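Local coordinates for protein alpha-fucosidase GH29 (Fusarium graminearum, PDB 4PSR) that hydrolyses alpha-L-fucosidic linkages, probably including the alpha-1,6-linked fucose on the reducing-end N-acetylglucosamine of glycoprotein glycans, at residues W33-F38 / G101-E106; S334-M339 / L529-L534. All coordinates share one frame; numbering follows the deposited sequence.

The two contacts lie on opposite sides of the chain's centre, with centres about 36 Å apart and nearest atoms about 11 Å apart, and follow one another in series along the chain. Contact 1 sits behind the fucose site, at the C-terminal end of the first barrel strand; its His34 is hydrogen-bonded to the fucose. Contact 2 lies at the start of the eighth strand, 337-343, where the barrel meets helix 526-532, and its Glu531 side chain is about 9 Å from an N-acetylglucosamine and about 10 Å from a sodium ion. Strand 337-343 connects the two regions: it starts at contact 2, while Asn342 near its far end hydrogen-bonds His34 ND1.

Contact 1: residues W33-F38 / G101-E106. With FUL (beta-L-fucopyranose), chain M.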
ATOM      1  N   TRP A  33     -11.481   4.867  -0.225  1.00  9.62           N
ATOM      2  CA  TRP A  33     -12.784   4.289  -0.493  1.00  8.91           C
ATOM      3  C   TRP A  33     -13.144   4.338  -1.972  1.00  9.92           C
ATOM      4  O   TRP A  33     -13.122   5.390  -2.596  1.00 10.19           O
ATOM      5  CB  TRP A  33     -13.894   4.955   0.365  1.00  9.48           C
ATOM      6  CG  TRP A  33     -13.800   6.433   0.504  1.00  9.03           C
ATOM      7  CD1 TRP A  33     -14.430   7.384  -0.237  1.00  9.30           C
ATOM      8  CD2 TRP A  33     -13.082   7.131   1.518  1.00  9.04           C
ATOM      9  NE1 TRP A  33     -14.121   8.650   0.230  1.00 11.36           N
ATOM     10  CE2 TRP A  33     -13.277   8.511   1.299  1.00 10.90           C
ATOM     11  CE3 TRP A  33     -12.241   6.726   2.549  1.00  9.77           C
ATOM     12  CZ2 TRP A  33     -12.684   9.473   2.098  1.00 10.56           C
ATOM     13  CZ3 TRP A  33     -11.649   7.698   3.344  1.00 10.42           C
ATOM     14  CH2 TRP A  33     -11.867   9.046   3.106  1.00 10.91           C
ATOM     15  N   HIS A  34     -13.509   3.169  -2.477  1.00 10.37           N
ATOM     16  CA  HIS A  34     -14.068   3.038  -3.817  1.00  9.99           C
ATOM     17  C   HIS A  34     -15.575   3.277  -3.743  1.00  9.05           C
ATOM     18  O   HIS A  34     -16.355   2.339  -3.605  1.00 11.27           O
ATOM     19  CB  HIS A  34     -13.798   1.637  -4.390  1.00 11.20           C
ATOM     20  CG  HIS A  34     -12.397   1.415  -4.883  1.00 10.49           C
ATOM     21  ND1 HIS A  34     -11.287   1.405  -4.065  1.00 10.47           N
ATOM     22  CD2 HIS A  34     -11.941   1.144  -6.132  1.00  9.79           C
ATOM     23  CE1 HIS A  34     -10.208   1.156  -4.796  1.00 13.79           C
ATOM     24  NE2 HIS A  34     -10.582   0.988  -6.049  1.00 12.46           N
ATOM     25  N   TRP A  35     -15.962   4.532  -3.900  1.00 10.59           N
ATOM     26  CA  TRP A  35     -17.361   4.926  -3.833  1.00  9.60           C
ATOM     27  C   TRP A  35     -17.625   5.877  -4.957  1.00  9.41           C
ATOM     28  O   TRP A  35     -16.943   6.888  -5.091  1.00 11.36           O
ATOM     29  CB  TRP A  35     -17.648   5.609  -2.500  1.00 10.92           C
ATOM     30  CG  TRP A  35     -19.080   6.025  -2.299  1.00  9.87           C
ATOM     31  CD1 TRP A  35     -20.179   5.225  -2.274  1.00 13.41           C
ATOM     32  CD2 TRP A  35     -19.542   7.356  -2.104  1.00 10.30           C
ATOM     33  NE1 TRP A  35     -21.299   5.986  -2.070  1.00 12.47           N
ATOM     34  CE2 TRP A  35     -20.929   7.300  -1.956  1.00 10.35           C
ATOM     35  CE3 TRP A  35     -18.902   8.598  -2.042  1.00 12.54           C
ATOM     36  CZ2 TRP A  35     -21.706   8.440  -1.723  1.00 12.40           C
ATOM     37  CZ3 TRP A  35     -19.670   9.735  -1.799  1.00 14.92           C
ATOM     38  CH2 TRP A  35     -21.055   9.644  -1.650  1.00 13.55           C
ATOM     39  N   GLY A  36     -18.610   5.566  -5.789  1.00 10.40           N
ATOM     40  CA  GLY A  36     -18.923   6.436  -6.913  1.00 10.96           C
ATOM     41  C   GLY A  36     -20.114   5.941  -7.718  1.00  9.42           C
ATOM     42  O   GLY A  36     -20.863   5.121  -7.242  1.00 10.35           O
ATOM     43  N   ALA A  37     -20.262   6.456  -8.932  1.00 12.07           N
ATOM     44  CA  ALA A  37     -21.367   6.029  -9.774  1.00 10.76           C
ATOM     45  C   ALA A  37     -21.257   4.545 -10.119  1.00 11.92           C
ATOM     46  O   ALA A  37     -22.258   3.907 -10.388  1.00 11.67           O
ATOM     47  CB  ALA A  37     -21.439   6.856 -11.045  1.00 12.48           C
ATOM     48  N   PHE A  38     -20.051   3.991 -10.057  1.00 11.92           N
ATOM     49  CA  PHE A  38     -19.862   2.553 -10.282  1.00 12.33           C
ATOM     50  C   PHE A  38     -20.473   1.729  -9.162  1.00 11.89           C
ATOM     51  O   PHE A  38     -20.695   0.527  -9.328  1.00 12.39           O
ATOM     52  CB  PHE A  38     -18.376   2.200 -10.443  1.00 11.86           C
ATOM     53  CG  PHE A  38     -17.485   2.769  -9.360  1.00 12.49           C
ATOM     54  CD1 PHE A  38     -17.422   2.176  -8.090  1.00 10.85           C
ATOM     55  CD2 PHE A  38     -16.749   3.913  -9.596  1.00 11.04           C
ATOM     56  CE1 PHE A  38     -16.637   2.738  -7.085  1.00 10.10           C
ATOM     57  CE2 PHE A  38     -15.944   4.471  -8.584  1.00 12.09           C
ATOM     58  CZ  PHE A  38     -15.917   3.880  -7.336  1.00 12.00           C
ATOM     59  N   GLY A 101     -30.951  13.326   4.357  1.00 18.42           N
ATOM     60  CA  GLY A 101     -30.521  12.071   3.751  1.00 19.36           C
ATOM     61  C   GLY A 101     -29.675  11.186   4.659  1.00 17.34           C
ATOM     62  O   GLY A 101     -29.618  11.381   5.880  1.00 19.97           O
ATOM     63  N   GLU A 102     -29.014  10.200   4.049  1.00 18.25           N
ATOM     64  CA  GLU A 102     -28.272   9.169   4.771  1.00 18.70           C
ATOM     65  C   GLU A 102     -26.758   9.325   4.631  1.00 16.40           C
ATOM     66  O   GLU A 102     -26.010   8.657   5.341  1.00 17.62           O
ATOM     67  CB  GLU A 102     -28.637   7.782   4.228  1.00 21.95           C
ATOM     68  CG  GLU A 102     -30.122   7.435   4.279  1.00 28.60           C
ATOM     69  CD  GLU A 102     -30.573   7.001   5.653  1.00 57.09           C
ATOM     70  OE1 GLU A 102     -30.995   5.832   5.796  1.00 70.01           O
ATOM     71  OE2 GLU A 102     -30.511   7.827   6.587  1.00 57.97           O
ATOM     72  N   PHE A 103     -26.306  10.189   3.731  1.00 14.57           N
ATOM     73  CA  PHE A 103     -24.880  10.371   3.498  1.00 13.25           C
ATOM     74  C   PHE A 103     -24.293  11.335   4.544  1.00 13.65           C
ATOM     75  O   PHE A 103     -24.582  12.535   4.527  1.00 13.69           O
ATOM     76  CB  PHE A 103     -24.659  10.854   2.052  1.00 13.67           C
ATOM     77  CG  PHE A 103     -23.230  11.244   1.726  1.00 11.41           C
ATOM     78  CD1 PHE A 103     -22.159  10.444   2.083  1.00 12.54           C
ATOM     79  CD2 PHE A 103     -22.978  12.391   0.997  1.00 12.40           C
ATOM     80  CE1 PHE A 103     -20.869  10.846   1.744  1.00 11.74           C
ATOM     81  CE2 PHE A 103     -21.706  12.764   0.671  1.00 11.61           C
ATOM     82  CZ  PHE A 103     -20.649  11.997   1.036  1.00 13.44           C
ATOM     83  N   ASP A 104     -23.444  10.802   5.417  1.00 12.85           N
ATOM     84  CA  ASP A 104     -22.874  11.569   6.525  1.00 12.02           C
ATOM     85  C   ASP A 104     -21.345  11.530   6.426  1.00 13.03           C
ATOM     86  O   ASP A 104     -20.679  10.756   7.113  1.00 12.39           O
ATOM     87  CB  ASP A 104     -23.329  10.977   7.851  1.00 14.07           C
ATOM     88  CG  ASP A 104     -23.023  11.871   9.055  1.00 15.43           C
ATOM     89  OD1 ASP A 104     -22.205  12.813   8.961  1.00 18.55           O
ATOM     90  OD2 ASP A 104     -23.597  11.555  10.134  1.00 22.02           O
ATOM     91  N   PRO A 105     -20.779  12.336   5.517  1.00 12.73           N
ATOM     92  CA  PRO A 105     -19.332  12.248   5.339  1.00 12.98           C
ATOM     93  C   PRO A 105     -18.537  12.612   6.605  1.00 13.59           C
ATOM     94  O   PRO A 105     -17.483  12.032   6.844  1.00 13.10           O
ATOM     95  CB  PRO A 105     -19.060  13.213   4.184  1.00 14.14           C
ATOM     96  CG  PRO A 105     -20.214  14.119   4.164  1.00 11.98           C
ATOM     97  CD  PRO A 105     -21.386  13.291   4.578  1.00 12.76           C
ATOM     98  N   GLU A 106     -19.016  13.539   7.428  1.00 14.17           N
ATOM     99  CA  GLU A 106     -18.291  13.869   8.654  1.00 14.22           C
ATOM    100  C   GLU A 106     -18.190  12.661   9.586  1.00 14.45           C
ATOM    101  O   GLU A 106     -17.112  12.376  10.111  1.00 14.38           O
ATOM    102  CB  GLU A 106     -18.915  15.050   9.381  1.00 18.96           C
ATOM    103  CG  GLU A 106     -18.032  15.471  10.517  1.00 25.41           C
ATOM    104  CD  GLU A 106     -18.184  16.917  10.878  1.00 47.40           C
ATOM    105  OE1 GLU A 106     -19.137  17.564  10.383  1.00 42.66           O
ATOM    106  OE2 GLU A 106     -17.338  17.396  11.661  1.00 30.24           O
TER
HETATM  107  C1  FUL M 622      -7.250  -2.352  -9.811  1.00 13.49           C
HETATM  108  C2  FUL M 622      -8.563  -1.811 -10.339  1.00 16.14           C
HETATM  109  O2  FUL M 622      -8.883  -2.328 -11.640  1.00 13.61           O
HETATM  110  C3  FUL M 622      -9.611  -2.213  -9.335  1.00 13.34           C
HETATM  111  O3  FUL M 622     -10.876  -1.805  -9.806  1.00 12.57           O
HETATM  112  C4  FUL M 622      -9.262  -1.548  -8.028  1.00 13.81           C
HETATM  113  O4  FUL M 622      -9.352  -0.134  -8.179  1.00 13.00           O
HETATM  114  C5  FUL M 622      -7.858  -1.964  -7.610  1.00 14.89           C
HETATM  115  C6  FUL M 622      -7.392  -1.280  -6.342  1.00 15.82           C
HETATM  116  O5  FUL M 622      -6.888  -1.697  -8.619  1.00 13.26           O
HETATM  117  O1  FUL M 622      -6.246  -2.080 -10.755  1.00 15.10           O
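O4 of the bound beta-L-fucopyranose lies 2.7 Å from His34 NE2, a hydrogen bond in which either partner could be the donor. The sugar oxygen meets the imidazole at its edge, close to the ring plane, and the angle of 157° makes the bond fairly straight. The other ring nitrogen, ND1, is hydrogen-bonded to Asn342 OD1, so the imidazole is gripped at both nitrogens and its rotation is fixed. Glu46, Trp47, His126, His127, Asp226 and Lys272 supply further hydrogen bonds to the fucose.

This site occupies the usual place in a TIM barrel, the C-terminal ends of the parallel strands: residues 33-38 leave the first strand, 29-33, while residues 101-106 lead into helix 105-114, which precedes the second, 119-125. Next to His34, Trp35 leaves the backbone in nearly the opposite direction, away from the sugar. With CG anti to the backbone nitrogen (chi1 -178°), its indole reaches out to Phe103, and the far corner of the six-membered ring does the touching. Trp35 CH2 approaches Phe103 CZ to 3.6 Å, with Trp35 CZ3 close beside it. CH2 rides over one face of the phenyl ring, displaced toward its rim, but the planes are inclined by 38° with centroids 4.8 Å apart, an oblique pairing. The opposite phenyl face is covered by Pro105 CD, 3.6 Å above its centre, so Phe103 is clamped between the indole and Pro105, the first residue of helix 105-114. Leu151 of helix 151-161 touches both aromatic side chains, and Phe92 meets the Trp35 ring edge-to-face. Asp104 takes the N-cap position of helix 105-114, its OD1 accepting from Ala107 N.

Contact 2: residues S334-M339 / L529-L534; sequences SKNGNM and LTEAGL
Two helix ends, each closed by a Schellman motif, come near each other here, with the nearest alpha carbons, those of Asn336 and Ala532, still 10.0 Å apart. On one side helix 322-334 stops and Asn336, at positive phi, turns the chain into strand 337-343, the eighth of the TIM barrel. On the other, helix 526-532 closes at Gly533, also at positive phi: Gly533 N bonds to Thr530 O at 3.0 Å, and Leu534 N to Leu529 O at the same length. The helix packs against strand 516-519 of an antiparallel sheet, so the contact joins the N-terminal rim of the barrel to the strand-rich C-terminal part of the chain.

One pair of side chains spans the gap, coming from opposite directions. Glu531 has CG anti to the backbone nitrogen (chi1 -164°) and is extended beyond it, which carries the carboxylate off the helix to the amide of Asn336. Asn336 ND2 donates to Glu531 OE1 at 2.9 Å. The bond is bent, 134° at the hydrogen, and OE1 lies tilted from the amide plane. It is approached from its syn side but out of the carboxylate plane, and the two flat groups stand 78° apart. The same ND2 also bonds to Val296 O, which ties the amide to the loop before strand 300-305.

OE1 also pairs with Arg297 NH1, while OE2 is held by Arg25 NH1 and Tyr299 N. With four donors, two of them arginines, around it, Glu531 is probably ionised: a carboxylate from the C-terminal region held by polar and charged groups of the barrel domain, to which the neutral Asn336 amide adds one bond.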
ATOM      1  N   SER A 334       6.363  -4.653   8.487  1.00 10.20           N
ATOM      2  CA  SER A 334       7.606  -5.369   8.776  1.00  9.92           C
ATOM      3  C   SER A 334       8.460  -5.578   7.518  1.00 12.21           C
ATOM      4  O   SER A 334       9.681  -5.786   7.605  1.00 11.72           O
ATOM      5  CB  SER A 334       7.309  -6.731   9.423  1.00 10.47           C
ATOM      6  OG  SER A 334       6.849  -7.709   8.495  1.00 10.63           O
ATOM      7  N   LYS A 335       7.825  -5.571   6.342  1.00  9.98           N
ATOM      8  CA  LYS A 335       8.517  -5.803   5.063  1.00  9.92           C
ATOM      9  C   LYS A 335       8.880  -4.508   4.344  1.00 10.22           C
ATOM     10  O   LYS A 335       9.256  -4.563   3.168  1.00 10.20           O
ATOM     11  CB  LYS A 335       7.636  -6.685   4.170  1.00 10.74           C
ATOM     12  CG  LYS A 335       7.508  -8.122   4.616  1.00 12.25           C
ATOM     13  CD  LYS A 335       6.382  -8.803   3.875  1.00 11.60           C
ATOM     14  CE  LYS A 335       6.298 -10.311   4.166  1.00 14.74           C
ATOM     15  NZ  LYS A 335       5.069 -10.898   3.553  1.00 12.19           N
ATOM     16  N   ASN A 336       8.796  -3.376   5.049  1.00 10.02           N
ATOM     17  CA  ASN A 336       9.256  -2.046   4.594  1.00  9.89           C
ATOM     18  C   ASN A 336       8.242  -1.330   3.720  1.00 10.24           C
ATOM     19  O   ASN A 336       8.624  -0.550   2.821  1.00 11.00           O
ATOM     20  CB  ASN A 336      10.646  -2.135   3.929  1.00 11.07           C
ATOM     21  CG  ASN A 336      11.311  -0.792   3.734  1.00 10.29           C
ATOM     22  OD1 ASN A 336      11.376   0.044   4.632  1.00 12.13           O
ATOM     23  ND2 ASN A 336      11.872  -0.606   2.540  1.00 11.06           N
ATOM     24  N   GLY A 337       6.965  -1.536   4.022  1.00  9.97           N
ATOM     25  CA  GLY A 337       5.881  -0.878   3.306  1.00 10.39           C
ATOM     26  C   GLY A 337       4.824  -0.226   4.167  1.00  9.33           C
ATOM     27  O   GLY A 337       4.802  -0.398   5.385  1.00 10.47           O
ATOM     28  N   ASN A 338       3.936   0.522   3.507  1.00  9.18           N
ATOM     29  CA  ASN A 338       2.659   0.966   4.084  1.00  9.60           C
ATOM     30  C   ASN A 338       1.501   0.119   3.549  1.00  9.62           C
ATOM     31  O   ASN A 338       1.602  -0.453   2.456  1.00 10.10           O
ATOM     32  CB  ASN A 338       2.339   2.427   3.729  1.00  9.62           C
ATOM     33  CG  ASN A 338       3.216   3.432   4.430  1.00  9.87           C
ATOM     34  OD1 ASN A 338       3.915   3.140   5.382  1.00 10.28           O
ATOM     35  ND2 ASN A 338       3.185   4.660   3.933  1.00 10.41           N
ATOM     36  N   MET A 339       0.388   0.104   4.276  1.00  9.80           N
ATOM     37  CA  MET A 339      -0.852  -0.533   3.830  1.00 10.02           C
ATOM     38  C   MET A 339      -1.937   0.507   3.730  1.00  9.80           C
ATOM     39  O   MET A 339      -2.255   1.194   4.721  1.00 10.74           O
ATOM     40  CB  MET A 339      -1.294  -1.639   4.795  1.00 11.70           C
ATOM     41  CG  MET A 339      -2.428  -2.497   4.212  1.00 11.57           C
ATOM     42  SD  MET A 339      -2.925  -3.870   5.246  1.00 15.36           S
ATOM     43  CE  MET A 339      -3.950  -2.940   6.308  1.00 16.34           C
ATOM     44  N   LEU A 529      20.959  -1.921  -0.394  1.00 13.85           N
ATOM     45  CA  LEU A 529      21.953  -1.965   0.670  1.00 15.50           C
ATOM     46  C   LEU A 529      22.056  -0.595   1.333  1.00 13.64           C
ATOM     47  O   LEU A 529      22.127  -0.491   2.575  1.00 14.19           O
ATOM     48  CB  LEU A 529      23.291  -2.463   0.102  1.00 14.12           C
ATOM     49  CG  LEU A 529      23.294  -3.925  -0.353  1.00 14.86           C
ATOM     50  CD1 LEU A 529      24.444  -4.194  -1.362  1.00 14.94           C
ATOM     51  CD2 LEU A 529      23.318  -4.883   0.840  1.00 16.60           C
ATOM     52  N   THR A 530      22.009   0.462   0.533  1.00 13.75           N
ATOM     53  CA  THR A 530      22.051   1.813   1.038  1.00 14.10           C
ATOM     54  C   THR A 530      20.863   2.056   1.961  1.00 14.52           C
ATOM     55  O   THR A 530      21.025   2.550   3.082  1.00 15.31           O
ATOM     56  CB  THR A 530      22.051   2.836  -0.113  1.00 15.54           C
ATOM     57  OG1 THR A 530      23.227   2.646  -0.902  1.00 18.02           O
ATOM     58  CG2 THR A 530      22.028   4.265   0.409  1.00 17.09           C
ATOM     59  N   GLU A 531      19.651   1.720   1.514  1.00 14.34           N
ATOM     60  CA  GLU A 531      18.474   1.978   2.356  1.00 13.87           C
ATOM     61  C   GLU A 531      18.500   1.145   3.643  1.00 14.89           C
ATOM     62  O   GLU A 531      18.001   1.588   4.686  1.00 15.65           O
ATOM     63  CB  GLU A 531      17.175   1.723   1.580  1.00 12.53           C
ATOM     64  CG  GLU A 531      15.948   2.354   2.284  1.00 14.92           C
ATOM     65  CD  GLU A 531      14.640   1.874   1.698  1.00 13.12           C
ATOM     66  OE1 GLU A 531      14.353   0.678   1.832  1.00 13.66           O
ATOM     67  OE2 GLU A 531      13.906   2.689   1.094  1.00 13.49           O
ATOM     68  N   ALA A 532      19.083  -0.048   3.583  1.00 14.29           N
ATOM     69  CA  ALA A 532      19.182  -0.946   4.735  1.00 14.70           C
ATOM     70  C   ALA A 532      20.206  -0.448   5.734  1.00 16.74           C
ATOM     71  O   ALA A 532      20.283  -0.989   6.841  1.00 19.54           O
ATOM     72  CB  ALA A 532      19.552  -2.339   4.281  1.00 14.91           C
ATOM     73  N   GLY A 533      21.007   0.534   5.344  1.00 16.01           N
ATOM     74  CA  GLY A 533      21.894   1.235   6.267  1.00 20.04           C
ATOM     75  C   GLY A 533      23.380   1.022   6.029  1.00 19.34           C
ATOM     76  O   GLY A 533      24.179   1.403   6.887  1.00 21.22           O
ATOM     77  N   LEU A 534      23.765   0.426   4.902  1.00 16.97           N
ATOM     78  CA  LEU A 534      25.186   0.256   4.586  1.00 16.47           C
ATOM     79  C   LEU A 534      25.412   0.383   3.090  1.00 20.03           C
ATOM     80  O   LEU A 534      25.170  -0.544   2.319  1.00 17.86           O
ATOM     81  CB  LEU A 534      25.701  -1.089   5.093  1.00 18.55           C
ATOM     82  CG  LEU A 534      27.198  -1.392   4.981  1.00 20.06           C
ATOM     83  CD1 LEU A 534      28.031  -0.315   5.679  1.00 21.39           C
ATOM     84  CD2 LEU A 534      27.495  -2.767   5.587  1.00 19.18           C
TER